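Glutamate--tRNA ligase, cytoplasmic (Saccharomyces cerevisiae, PDB 2HRA) attaches glutamate to tRNA(Glu) in two steps, activating it with ATP and then transferring it, its N-terminal GST-like domain, the part described here, joining it to the cofactor Arc1p. Local coordinates at residues Met19-Thr24 against Lys65-Thr70; Val32-Leu37 against Glu179-Leu184; Ala40-Ala45 against Ala82-Asn87; Arg126-Gly131 against Ser165-Leu170. All blocks are in the same frame, centred on the assembly; numbering follows the deposited sequence.

Interaction 1 of 4, residues Met19-Thr24 against Lys65-Thr70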
loop_
_atom_site.group_PDB
_atom_site.type_symbol
_atom_site.label_atom_id
_atom_site.label_comp_id
_atom_site.label_asym_id
_atom_site.label_seq_id
_atom_site.Cartn_x
_atom_site.Cartn_y
_atom_site.Cartn_z
ATOM N N MET A 19 -13.557 16.824 12.421
ATOM C CA MET A 19 -12.103 17.091 12.152
ATOM C C MET A 19 -11.412 15.800 11.719
ATOM O O MET A 19 -11.548 14.773 12.375
ATOM C CB MET A 19 -11.413 17.671 13.395
ATOM C CG MET A 19 -10.277 18.671 13.097
ATOM S SD MET A 19 -10.776 20.187 12.213
ATOM C CE MET A 19 -9.276 20.537 11.268
ATOM N N PRO A 20 -10.675 15.845 10.606
ATOM C CA PRO A 20 -10.140 14.604 10.044
ATOM C C PRO A 20 -9.108 13.921 10.940
ATOM O O PRO A 20 -8.564 14.548 11.838
ATOM C CB PRO A 20 -9.508 15.064 8.731
ATOM C CG PRO A 20 -9.259 16.501 8.891
ATOM C CD PRO A 20 -10.305 17.024 9.805
ATOM N N SER A 21 -8.891 12.628 10.737
ATOM C CA SER A 21 -7.702 11.967 11.264
ATOM C C SER A 21 -6.546 12.482 10.467
ATOM O O SER A 21 -6.730 12.963 9.338
ATOM C CB SER A 21 -7.767 10.464 11.071
ATOM O OG SER A 21 -8.727 9.876 11.911
ATOM N N THR A 22 -5.343 12.349 11.018
ATOM C CA THR A 22 -4.141 12.739 10.288
ATOM C C THR A 22 -3.308 11.499 10.011
ATOM O O THR A 22 -3.114 10.676 10.915
ATOM C CB THR A 22 -3.316 13.754 11.077
ATOM O OG1 THR A 22 -4.165 14.856 11.407
ATOM C CG2 THR A 22 -2.126 14.252 10.240
ATOM N N LEU A 23 -2.884 11.349 8.755
ATOM C CA LEU A 23 -1.915 10.318 8.364
ATOM C C LEU A 23 -0.623 10.963 7.908
ATOM O O LEU A 23 -0.566 11.613 6.866
ATOM C CB LEU A 23 -2.458 9.434 7.232
ATOM C CG LEU A 23 -1.534 8.309 6.693
ATOM C CD1 LEU A 23 -1.185 7.342 7.795
ATOM C CD2 LEU A 23 -2.166 7.596 5.482
ATOM N N THR A 24 0.441 10.747 8.675
ATOM C CA THR A 24 1.747 11.215 8.267
ATOM C C THR A 24 2.449 10.152 7.413
ATOM O O THR A 24 2.456 8.974 7.761
ATOM C CB THR A 24 2.585 11.596 9.501
ATOM O OG1 THR A 24 1.788 12.414 10.383
ATOM C CG2 THR A 24 3.828 12.354 9.077
ATOM N N LYS A 65 2.261 7.348 10.436
ATOM C CA LYS A 65 1.686 7.526 11.742
ATOM C C LYS A 65 0.214 7.878 11.516
ATOM O O LYS A 65 -0.076 8.708 10.691
ATOM C CB LYS A 65 2.434 8.687 12.386
ATOM C CG LYS A 65 2.472 8.754 13.862
ATOM C CD LYS A 65 2.878 10.176 14.244
ATOM C CE LYS A 65 3.579 10.282 15.533
ATOM N NZ LYS A 65 3.852 11.747 15.727
ATOM N N LEU A 66 -0.703 7.214 12.203
ATOM C CA LEU A 66 -2.120 7.580 12.141
ATOM C C LEU A 66 -2.462 8.232 13.453
ATOM O O LEU A 66 -2.519 7.551 14.477
ATOM C CB LEU A 66 -3.019 6.359 11.965
ATOM C CG LEU A 66 -4.513 6.708 11.919
ATOM C CD1 LEU A 66 -4.804 7.595 10.717
ATOM C CD2 LEU A 66 -5.356 5.446 11.894
ATOM N N ASP A 67 -2.728 9.535 13.403
ATOM C CA ASP A 67 -2.903 10.357 14.594
ATOM C C ASP A 67 -1.616 10.216 15.443
ATOM O O ASP A 67 -0.563 10.676 15.017
ATOM C CB ASP A 67 -4.227 10.025 15.291
ATOM C CG ASP A 67 -5.436 10.400 14.433
ATOM O OD1 ASP A 67 -5.373 11.438 13.745
ATOM O OD2 ASP A 67 -6.440 9.652 14.424
ATOM N N ASP A 68 -1.658 9.568 16.594
ATOM C CA ASP A 68 -0.405 9.368 17.338
ATOM C C ASP A 68 0.132 7.945 17.241
ATOM O O ASP A 68 1.227 7.645 17.764
ATOM C CB ASP A 68 -0.578 9.812 18.774
ATOM C CG ASP A 68 -0.730 11.331 18.883
ATOM O OD1 ASP A 68 -0.115 12.060 18.057
ATOM O OD2 ASP A 68 -1.457 11.797 19.782
ATOM N N ALA A 69 -0.603 7.080 16.545
ATOM C CA ALA A 69 -0.255 5.667 16.484
ATOM C C ALA A 69 0.814 5.430 15.433
ATOM O O ALA A 69 0.610 5.766 14.286
ATOM C CB ALA A 69 -1.479 4.823 16.172
ATOM N N THR A 70 1.941 4.838 15.848
ATOM C CA THR A 70 3.024 4.426 14.940
ATOM C C THR A 70 3.100 2.911 14.657
ATOM O O THR A 70 3.832 2.474 13.757
ATOM C CB THR A 70 4.408 4.820 15.538
ATOM O OG1 THR A 70 4.498 4.343 16.881
ATOM C CG2 THR A 70 4.605 6.309 15.542
HETATM O O HOH W 1 -0.108 11.831 12.360
#
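T22 and D67 hold each other twice. The backbone N of T22 donates to D67 OD1 at 2.9 Å, meeting that oxygen on its syn side but 34° out of the carboxylate plane, while D67 N returns a nearly straight bond to T22 O at 2.8 Å. CG of D67 stands beside its own backbone N (chi1 -66°), and chi2 of -37° then sets the oxygens, OD1 at T22 N. The other oxygen, OD2, gets a weak bond from S21 OG at 3.4 Å. The stronger partner of that hydroxyl is K80 NZ, which also forms a long, weak ion pair with D67 OD2. Strands 21-26 and 64-66 run antiparallel here, at one side of the small mixed sheet of the GST-like N-terminal domain, and D67 lies in the type II' turn L66-A69 that ends the second strand. T24 and K65 form a hydrogen-bonded pair: T24 N donates to K65 O at 2.9 Å, and K65 N to T24 O. Their CB atoms lie 4.1 Å apart on one face. On the other face L23 and L66 make a non-hydrogen-bonded pair, and each leucine lays its CD1 against a backbone carbonyl oxygen of the opposite strand, L23 CD1 against K65 O at 3.4 Å and L66 CD1 against T22 O. A water that bonds to T24 OG1 donates to D67 O at 2.9 Å.

Interaction 2 of 4, residues Val32-Leu37 against Glu179-Leu184; sequences VAYAEL and EAHDFL
L37 projects from helix 34-46 toward helix 180-195 and fits its two methyl branches among A180, F183 and L184. The contact joins the first helix of the GST-like fold to the last helix of the domain. In L37, chi1 of 175° sets CG anti to the backbone N, and chi2 of 69° then places the two methyls, which have different main partners. CD2 settles over the small A180, 3.8 Å from its CB and 3.7 Å from its carbonyl oxygen, so the short alanine provides the hollow that the leucine methyl fills. CD1 turns to the F183 ring, 3.9 Å from CE2, and the two side chains cross at a slant. One turn beyond A180, L184 adds CB beside L37 CD2 at a looser 4.4 Å, while its CD2 meets V32 CG1, tip to tip. That valine methyl also sits 3.5 Å above one face of the Y34 ring, displaced toward the rim, so it touches both the tyrosine face and L184. Helix 137-148 adds R147, which touches both Y34 and H181, and I25 of strand 21-26 packs on L37 and L184 from the sheet side. Y34 and H181 run side by side in the same direction, and the edge of the tyrosine ring meets H181 CA. At their ends Y34 OH lies in the imidazole plane, at the ring edge, where it makes a weak hydrogen bond with H181 ND1 at 3.3 Å.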
loop_
_atom_site.group_PDB
_atom_site.type_symbol
_atom_site.label_atom_id
_atom_site.label_comp_id
_atom_site.label_asym_id
_atom_site.label_seq_id
_atom_site.Cartn_x
_atom_site.Cartn_y
_atom_site.Cartn_z
ATOM N N VAL A 32 8.752 2.723 1.888
ATOM C CA VAL A 32 7.695 3.740 1.860
ATOM C C VAL A 32 6.317 3.131 2.124
ATOM O O VAL A 32 5.997 2.040 1.616
ATOM C CB VAL A 32 7.740 4.490 0.491
ATOM C CG1 VAL A 32 6.543 5.467 0.337
ATOM C CG2 VAL A 32 9.082 5.225 0.338
ATOM N N ALA A 33 5.516 3.840 2.919
ATOM C CA ALA A 33 4.217 3.376 3.382
ATOM C C ALA A 33 3.132 3.507 2.312
ATOM O O ALA A 33 2.106 4.168 2.503
ATOM C CB ALA A 33 3.819 4.125 4.645
ATOM N N TYR A 34 3.344 2.856 1.173
ATOM C CA TYR A 34 2.395 2.963 0.060
ATOM C C TYR A 34 1.044 2.399 0.447
ATOM O O TYR A 34 0.014 2.973 0.122
ATOM C CB TYR A 34 2.941 2.306 -1.234
ATOM C CG TYR A 34 4.005 3.126 -1.922
ATOM C CD1 TYR A 34 5.337 2.706 -1.932
ATOM C CD2 TYR A 34 3.711 4.350 -2.495
ATOM C CE1 TYR A 34 6.304 3.455 -2.535
ATOM C CE2 TYR A 34 4.718 5.120 -3.114
ATOM C CZ TYR A 34 5.989 4.670 -3.118
ATOM O OH TYR A 34 7.008 5.410 -3.706
ATOM N N ALA A 35 1.026 1.279 1.144
ATOM C CA ALA A 35 -0.231 0.630 1.469
ATOM C C ALA A 35 -1.141 1.555 2.269
ATOM O O ALA A 35 -2.336 1.651 2.005
ATOM C CB ALA A 35 0.017 -0.638 2.232
ATOM N N GLU A 36 -0.523 2.222 3.244
ATOM C CA GLU A 36 -1.146 3.152 4.159
ATOM C C GLU A 36 -1.634 4.338 3.394
ATOM O O GLU A 36 -2.775 4.756 3.572
ATOM C CB GLU A 36 -0.147 3.607 5.236
ATOM C CG GLU A 36 0.238 2.519 6.261
ATOM C CD GLU A 36 1.374 1.552 5.772
ATOM O OE1 GLU A 36 1.820 1.641 4.622
ATOM O OE2 GLU A 36 1.828 0.701 6.569
ATOM N N LEU A 37 -0.790 4.890 2.535
ATOM C CA LEU A 37 -1.194 6.015 1.707
ATOM C C LEU A 37 -2.362 5.673 0.785
ATOM O O LEU A 37 -3.266 6.493 0.622
ATOM C CB LEU A 37 -0.019 6.566 0.894
ATOM C CG LEU A 37 -0.282 7.681 -0.138
ATOM C CD1 LEU A 37 -0.659 9.024 0.466
ATOM C CD2 LEU A 37 0.983 7.831 -0.985
ATOM N N GLU A 179 -1.010 6.546 -9.119
ATOM C CA GLU A 179 -0.476 7.912 -8.970
ATOM C C GLU A 179 -0.055 8.237 -7.521
ATOM O O GLU A 179 0.318 9.379 -7.226
ATOM C CB GLU A 179 -1.489 8.952 -9.471
ATOM C CG GLU A 179 -1.803 8.794 -10.939
ATOM C CD GLU A 179 -2.762 9.837 -11.453
ATOM O OE1 GLU A 179 -3.275 10.655 -10.666
ATOM O OE2 GLU A 179 -3.012 9.822 -12.665
ATOM N N ALA A 180 -0.084 7.250 -6.622
ATOM C CA ALA A 180 0.279 7.502 -5.232
ATOM C C ALA A 180 1.749 7.925 -5.128
ATOM O O ALA A 180 2.085 8.848 -4.387
ATOM C CB ALA A 180 -0.008 6.279 -4.352
ATOM N N HIS A 181 2.615 7.264 -5.877
ATOM C CA HIS A 181 4.023 7.657 -5.931
ATOM C C HIS A 181 4.196 9.103 -6.413
ATOM O O HIS A 181 4.833 9.905 -5.742
ATOM C CB HIS A 181 4.832 6.714 -6.816
ATOM C CG HIS A 181 6.143 7.291 -7.236
ATOM N ND1 HIS A 181 7.242 7.312 -6.408
ATOM C CD2 HIS A 181 6.516 7.917 -8.376
ATOM C CE1 HIS A 181 8.247 7.906 -7.029
ATOM N NE2 HIS A 181 7.831 8.286 -8.225
ATOM N N ASP A 182 3.646 9.428 -7.580
ATOM C CA ASP A 182 3.664 10.814 -8.090
ATOM C C ASP A 182 3.066 11.832 -7.108
ATOM O O ASP A 182 3.618 12.910 -6.928
ATOM C CB ASP A 182 2.932 10.911 -9.431
ATOM C CG ASP A 182 3.712 10.268 -10.570
ATOM O OD1 ASP A 182 3.159 10.203 -11.694
ATOM O OD2 ASP A 182 4.876 9.855 -10.343
ATOM N N PHE A 183 1.952 11.480 -6.467
ATOM C CA PHE A 183 1.392 12.321 -5.423
ATOM C C PHE A 183 2.394 12.576 -4.314
ATOM O O PHE A 183 2.570 13.695 -3.851
ATOM C CB PHE A 183 0.150 11.700 -4.787
ATOM C CG PHE A 183 -0.259 12.394 -3.511
ATOM C CD1 PHE A 183 -0.970 13.590 -3.553
ATOM C CD2 PHE A 183 0.122 11.897 -2.281
ATOM C CE1 PHE A 183 -1.309 14.248 -2.386
ATOM C CE2 PHE A 183 -0.225 12.567 -1.107
ATOM C CZ PHE A 183 -0.938 13.728 -1.164
ATOM N N LEU A 184 3.038 11.521 -3.866
ATOM C CA LEU A 184 3.993 11.643 -2.782
ATOM C C LEU A 184 5.206 12.484 -3.188
ATOM O O LEU A 184 5.648 13.363 -2.444
ATOM C CB LEU A 184 4.396 10.243 -2.305
ATOM C CG LEU A 184 5.249 10.165 -1.058
ATOM C CD1 LEU A 184 4.694 11.019 0.061
ATOM C CD2 LEU A 184 5.371 8.682 -0.657
#

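Interaction 3 of 4, residues Ala40-Ala45 against Ala82-Asn87; sequences ARIVNA and AAIFDN
V43 and I42, neighbours on helix 34-46, receive I84 and F85 from the loop that follows helix 73-80. This loop leads from the thioredoxin-like, sheet-bearing half of the GST-like fold into its helical half, so the contact packs the linker against the first helix. Contacts between aliphatic groups come first. I84 points its CB toward the helix, and with CG2 anti to the backbone N and CG1 beside it (chi1 -66°) the residue offers two separate branches. CG2 meets I42 CG2 at 3.8 Å, the two isoleucines crossing at a slant; CD1 meets V43 CG1 at 3.7 Å, and here the side chains cross at about a right angle. Aliphatic-aromatic contacts form the second group. V43 CG2 approaches F85 CE1 at 3.5 Å, again with the side chains roughly perpendicular, and I42 CG2 is 4.3 Å from CE2; both methyls come to the ring obliquely. Within the loop itself I84 CG2 stands 4.1 Å above the centre of the F85 ring, so this one methyl touches both the phenyl face and I42. No hydrogen bond links the two segments. Polar ties run to outside residues instead, among them D86 to K134 (salt bridge) and N87 ND2 to the carbonyl oxygen of Y135, a residue the I42 side chain also touches. The tightest approach is to the helix backbone, where I84 CD1 lies 3.3 Å from V43 CA and equally close to V43 O.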
loop_
_atom_site.group_PDB
_atom_site.type_symbol
_atom_site.label_atom_id
_atom_site.label_comp_id
_atom_site.label_asym_id
_atom_site.label_seq_id
_atom_site.Cartn_x
_atom_site.Cartn_y
_atom_site.Cartn_z
ATOM N N ALA A 40 -5.707 5.476 2.580
ATOM C CA ALA A 40 -6.187 6.821 2.868
ATOM C C ALA A 40 -6.772 7.437 1.626
ATOM O O ALA A 40 -7.777 8.093 1.688
ATOM C CB ALA A 40 -5.042 7.701 3.416
ATOM N N ARG A 41 -6.157 7.203 0.473
ATOM C CA ARG A 41 -6.731 7.688 -0.779
ATOM C C ARG A 41 -8.082 7.063 -1.081
ATOM O O ARG A 41 -8.988 7.743 -1.583
ATOM C CB ARG A 41 -5.746 7.490 -1.927
ATOM C CG ARG A 41 -4.524 8.365 -1.743
ATOM C CD ARG A 41 -3.303 7.893 -2.515
ATOM N NE ARG A 41 -3.468 7.898 -3.972
ATOM C CZ ARG A 41 -3.269 8.943 -4.790
ATOM N NH1 ARG A 41 -2.956 10.167 -4.344
ATOM N NH2 ARG A 41 -3.446 8.779 -6.088
ATOM N N ILE A 42 -8.229 5.777 -0.756
ATOM C CA ILE A 42 -9.500 5.091 -0.933
ATOM C C ILE A 42 -10.554 5.698 -0.012
ATOM O O ILE A 42 -11.669 6.013 -0.422
ATOM C CB ILE A 42 -9.345 3.552 -0.700
ATOM C CG1 ILE A 42 -8.435 2.962 -1.794
ATOM C CG2 ILE A 42 -10.769 2.874 -0.668
ATOM C CD1 ILE A 42 -7.823 1.543 -1.483
ATOM N N VAL A 43 -10.182 5.886 1.246
ATOM C CA VAL A 43 -11.084 6.472 2.225
ATOM C C VAL A 43 -11.578 7.869 1.782
ATOM O O VAL A 43 -12.802 8.145 1.746
ATOM C CB VAL A 43 -10.399 6.558 3.601
ATOM C CG1 VAL A 43 -11.231 7.397 4.568
ATOM C CG2 VAL A 43 -10.152 5.169 4.165
ATOM N N ASN A 44 -10.653 8.748 1.412
ATOM C CA ASN A 44 -11.064 10.105 1.007
ATOM C C ASN A 44 -11.799 10.144 -0.328
ATOM O O ASN A 44 -12.597 11.053 -0.550
ATOM C CB ASN A 44 -9.883 11.064 0.950
ATOM C CG ASN A 44 -9.304 11.396 2.321
ATOM O OD1 ASN A 44 -9.999 11.499 3.339
ATOM N ND2 ASN A 44 -8.025 11.612 2.336
ATOM N N ALA A 45 -11.516 9.179 -1.216
ATOM C CA ALA A 45 -12.268 9.026 -2.455
ATOM C C ALA A 45 -13.751 8.796 -2.204
ATOM O O ALA A 45 -14.578 9.340 -2.915
ATOM C CB ALA A 45 -11.725 7.897 -3.291
ATOM N N ALA A 82 -13.886 1.218 8.974
ATOM C CA ALA A 82 -14.441 -0.106 8.680
ATOM C C ALA A 82 -15.616 -0.050 7.704
ATOM O O ALA A 82 -15.824 -0.989 6.934
ATOM C CB ALA A 82 -14.854 -0.798 9.971
ATOM N N ALA A 83 -16.345 1.066 7.717
ATOM C CA ALA A 83 -17.420 1.336 6.764
ATOM C C ALA A 83 -16.960 1.288 5.324
ATOM O O ALA A 83 -17.712 0.843 4.459
ATOM C CB ALA A 83 -18.064 2.707 7.050
ATOM N N ILE A 84 -15.736 1.755 5.069
ATOM C CA ILE A 84 -15.140 1.715 3.739
ATOM C C ILE A 84 -14.533 0.344 3.416
ATOM O O ILE A 84 -14.778 -0.212 2.343
ATOM C CB ILE A 84 -14.081 2.854 3.572
ATOM C CG1 ILE A 84 -14.841 4.205 3.635
ATOM C CG2 ILE A 84 -13.227 2.664 2.264
ATOM C CD1 ILE A 84 -14.035 5.402 3.196
ATOM N N PHE A 85 -13.734 -0.175 4.344
ATOM C CA PHE A 85 -13.098 -1.482 4.173
ATOM C C PHE A 85 -14.050 -2.546 4.699
ATOM O O PHE A 85 -13.862 -3.082 5.780
ATOM C CB PHE A 85 -11.735 -1.480 4.869
ATOM C CG PHE A 85 -10.801 -0.480 4.281
ATOM C CD1 PHE A 85 -10.578 0.741 4.910
ATOM C CD2 PHE A 85 -10.235 -0.712 3.037
ATOM C CE1 PHE A 85 -9.754 1.694 4.318
ATOM C CE2 PHE A 85 -9.416 0.225 2.446
ATOM C CZ PHE A 85 -9.180 1.445 3.093
ATOM N N ASP A 86 -15.097 -2.806 3.910
ATOM C CA ASP A 86 -16.258 -3.591 4.332
ATOM C C ASP A 86 -16.418 -4.900 3.574
ATOM O O ASP A 86 -17.451 -5.543 3.713
ATOM C CB ASP A 86 -17.555 -2.773 4.142
ATOM C CG ASP A 86 -17.890 -2.499 2.669
ATOM O OD1 ASP A 86 -17.110 -2.872 1.758
ATOM O OD2 ASP A 86 -18.958 -1.895 2.412
ATOM N N ASN A 87 -15.433 -5.267 2.751
ATOM C CA ASN A 87 -15.491 -6.506 1.968
ATOM C C ASN A 87 -14.322 -7.439 2.265
ATOM O O ASN A 87 -13.171 -7.020 2.310
ATOM C CB ASN A 87 -15.605 -6.218 0.460
ATOM C CG ASN A 87 -14.374 -5.541 -0.132
ATOM O OD1 ASN A 87 -13.630 -4.818 0.544
ATOM N ND2 ASN A 87 -14.166 -5.765 -1.420
#

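Interaction 4 of 4, residues Arg126-Gly131 against Ser165-Leu170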
loop_
_atom_site.group_PDB
_atom_site.type_symbol
_atom_site.label_atom_id
_atom_site.label_comp_id
_atom_site.label_asym_id
_atom_site.label_seq_id
_atom_site.Cartn_x
_atom_site.Cartn_y
_atom_site.Cartn_z
ATOM N N ARG A 126 -8.957 -15.542 -10.177
ATOM C CA ARG A 126 -9.514 -14.389 -9.486
ATOM C C ARG A 126 -8.945 -13.084 -10.067
ATOM O O ARG A 126 -7.759 -13.038 -10.373
ATOM C CB ARG A 126 -9.079 -14.464 -8.016
ATOM C CG ARG A 126 -9.713 -15.580 -7.247
ATOM C CD ARG A 126 -9.563 -15.425 -5.766
ATOM N NE ARG A 126 -10.175 -16.551 -5.058
ATOM C CZ ARG A 126 -9.566 -17.720 -4.820
ATOM N NH1 ARG A 126 -8.318 -17.951 -5.213
ATOM N NH2 ARG A 126 -10.212 -18.688 -4.185
ATOM N N THR A 127 -9.759 -12.028 -10.181
ATOM C CA THR A 127 -9.241 -10.684 -10.491
ATOM C C THR A 127 -8.522 -10.067 -9.288
ATOM O O THR A 127 -7.411 -9.517 -9.406
ATOM C CB THR A 127 -10.359 -9.739 -10.912
ATOM O OG1 THR A 127 -11.081 -10.357 -11.967
ATOM C CG2 THR A 127 -9.792 -8.412 -11.422
ATOM N N PHE A 128 -9.157 -10.184 -8.129
ATOM C CA PHE A 128 -8.626 -9.648 -6.886
ATOM C C PHE A 128 -8.404 -10.784 -5.900
ATOM O O PHE A 128 -8.944 -11.853 -6.063
ATOM C CB PHE A 128 -9.581 -8.599 -6.325
ATOM C CG PHE A 128 -9.771 -7.446 -7.248
ATOM C CD1 PHE A 128 -11.016 -7.134 -7.745
ATOM C CD2 PHE A 128 -8.681 -6.738 -7.699
ATOM C CE1 PHE A 128 -11.175 -6.095 -8.636
ATOM C CE2 PHE A 128 -8.835 -5.717 -8.578
ATOM C CZ PHE A 128 -10.083 -5.399 -9.051
ATOM N N ILE A 129 -7.602 -10.530 -4.875
ATOM C CA ILE A 129 -7.086 -11.591 -4.004
ATOM C C ILE A 129 -8.169 -12.431 -3.353
ATOM O O ILE A 129 -8.066 -13.664 -3.303
ATOM C CB ILE A 129 -6.096 -11.029 -2.945
ATOM C CG1 ILE A 129 -4.764 -10.693 -3.656
ATOM C CG2 ILE A 129 -5.887 -12.066 -1.824
ATOM C CD1 ILE A 129 -3.780 -9.763 -2.871
ATOM N N LEU A 130 -9.244 -11.777 -2.925
ATOM C CA LEU A 130 -10.315 -12.479 -2.251
ATOM C C LEU A 130 -11.491 -12.772 -3.157
ATOM O O LEU A 130 -12.466 -13.356 -2.712
ATOM C CB LEU A 130 -10.760 -11.735 -0.995
ATOM C CG LEU A 130 -9.710 -11.611 0.095
ATOM C CD1 LEU A 130 -10.270 -10.777 1.228
ATOM C CD2 LEU A 130 -9.260 -13.016 0.568
ATOM N N GLY A 131 -11.398 -12.399 -4.427
ATOM C CA GLY A 131 -12.331 -12.896 -5.422
ATOM C C GLY A 131 -13.653 -12.158 -5.485
ATOM O O GLY A 131 -14.647 -12.724 -5.934
ATOM N N SER A 165 1.470 -10.149 -12.255
ATOM C CA SER A 165 1.742 -9.092 -13.220
ATOM C C SER A 165 0.459 -8.391 -13.669
ATOM O O SER A 165 0.370 -7.164 -13.676
ATOM C CB SER A 165 2.454 -9.694 -14.429
ATOM O OG SER A 165 2.869 -8.673 -15.292
ATOM N N ARG A 166 -0.530 -9.184 -14.040
ATOM C CA ARG A 166 -1.769 -8.652 -14.590
ATOM C C ARG A 166 -2.598 -7.953 -13.519
ATOM O O ARG A 166 -3.141 -6.867 -13.744
ATOM C CB ARG A 166 -2.541 -9.773 -15.259
ATOM C CG ARG A 166 -1.881 -10.225 -16.558
ATOM C CD ARG A 166 -2.561 -11.413 -17.183
ATOM N NE ARG A 166 -1.925 -11.781 -18.452
ATOM C CZ ARG A 166 -1.890 -13.012 -18.966
ATOM N NH1 ARG A 166 -2.453 -14.024 -18.327
ATOM N NH2 ARG A 166 -1.283 -13.230 -20.126
ATOM N N TRP A 167 -2.645 -8.542 -12.335
ATOM C CA TRP A 167 -3.289 -7.897 -11.181
ATOM C C TRP A 167 -2.620 -6.563 -10.796
ATOM O O TRP A 167 -3.315 -5.618 -10.461
ATOM C CB TRP A 167 -3.305 -8.874 -10.009
ATOM C CG TRP A 167 -3.525 -8.327 -8.647
ATOM C CD1 TRP A 167 -4.710 -8.198 -8.000
ATOM C CD2 TRP A 167 -2.509 -7.912 -7.718
ATOM N NE1 TRP A 167 -4.496 -7.721 -6.728
ATOM C CE2 TRP A 167 -3.157 -7.527 -6.536
ATOM C CE3 TRP A 167 -1.110 -7.872 -7.764
ATOM C CZ2 TRP A 167 -2.466 -7.061 -5.410
ATOM C CZ3 TRP A 167 -0.408 -7.396 -6.631
ATOM C CH2 TRP A 167 -1.084 -6.993 -5.491
ATOM N N TYR A 168 -1.290 -6.518 -10.808
ATOM C CA TYR A 168 -0.531 -5.313 -10.456
ATOM C C TYR A 168 -0.787 -4.200 -11.497
ATOM O O TYR A 168 -1.069 -3.050 -11.143
ATOM C CB TYR A 168 0.971 -5.622 -10.301
ATOM C CG TYR A 168 1.790 -4.438 -9.800
ATOM C CD1 TYR A 168 2.106 -4.308 -8.463
ATOM C CD2 TYR A 168 2.242 -3.444 -10.676
ATOM C CE1 TYR A 168 2.821 -3.196 -7.997
ATOM C CE2 TYR A 168 2.959 -2.349 -10.224
ATOM C CZ TYR A 168 3.238 -2.233 -8.871
ATOM O OH TYR A 168 3.942 -1.154 -8.384
ATOM N N THR A 169 -0.730 -4.551 -12.773
ATOM C CA THR A 169 -1.044 -3.617 -13.857
ATOM C C THR A 169 -2.493 -3.121 -13.816
ATOM O O THR A 169 -2.745 -1.927 -14.037
ATOM C CB THR A 169 -0.754 -4.276 -15.185
ATOM O OG1 THR A 169 0.622 -4.672 -15.166
ATOM C CG2 THR A 169 -1.008 -3.335 -16.373
ATOM N N LEU A 170 -3.427 -4.009 -13.510
ATOM C CA LEU A 170 -4.821 -3.608 -13.387
ATOM C C LEU A 170 -4.916 -2.489 -12.363
ATOM O O LEU A 170 -5.372 -1.378 -12.670
ATOM C CB LEU A 170 -5.700 -4.784 -12.951
ATOM C CG LEU A 170 -7.185 -4.439 -12.794
ATOM C CD1 LEU A 170 -7.795 -3.868 -14.100
ATOM C CD2 LEU A 170 -7.887 -5.693 -12.327
#
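Both sides of this contact belong to regions that interact with Arc1p: the loop R126-G131, which holds the type I turn F128-G131, and W167 and L170 of helix 162-172. W167 turns its CG anti to the backbone N (chi1 162°), and the indole meets T127 O at its edge, in plane, with CD1 3.3 Å from the oxygen. I129 CD1 touches the six-membered ring of the indole at CZ2 (3.9 Å), the two side chains crossing at a slant. L170 contributes one methyl, CD2, to two partners. It lies 3.4 Å from T127 CG2, tighter than usual for two carbons, and 3.9 Å from F128 CE2, crossing both side chains at about a right angle. T127 CG2 in turn sits 3.8 Å above the centre of the F128 ring, so L170 CD2 touches both members of this pair. No hydrogen bond joins the two segments directly, but D139 OD2 accepts from both W167 NE1 and I129 N. D139 belongs to helix 137-148, whose C142 touches W167 and I129; L119 of helix 109-122 packs on the same two residues, and W96 of helix 90-104 reaches I129.

In the fold
From the N terminus, strand 21-26 enters interaction 1, which closes a loop when strand 64-66 returns beside it. Helix 34-46 starts inside that loop and supplies both interaction 2 and interaction 3, so each crosses interaction 1; L23 touches this helix at L37 and A40. Interaction 3 closes at the 82-87 linker, nested within the much longer loop that interaction 2 shuts at helix 180-195, and R41 packs against F183 between the two. Interaction 4 follows interaction 3 in series, also inside the loop of interaction 2. Within the helical half it ties the 126-131 loop to helix 162-172; its centre is about 29 Å from that of interaction 1, on opposite sides of the chain's centre.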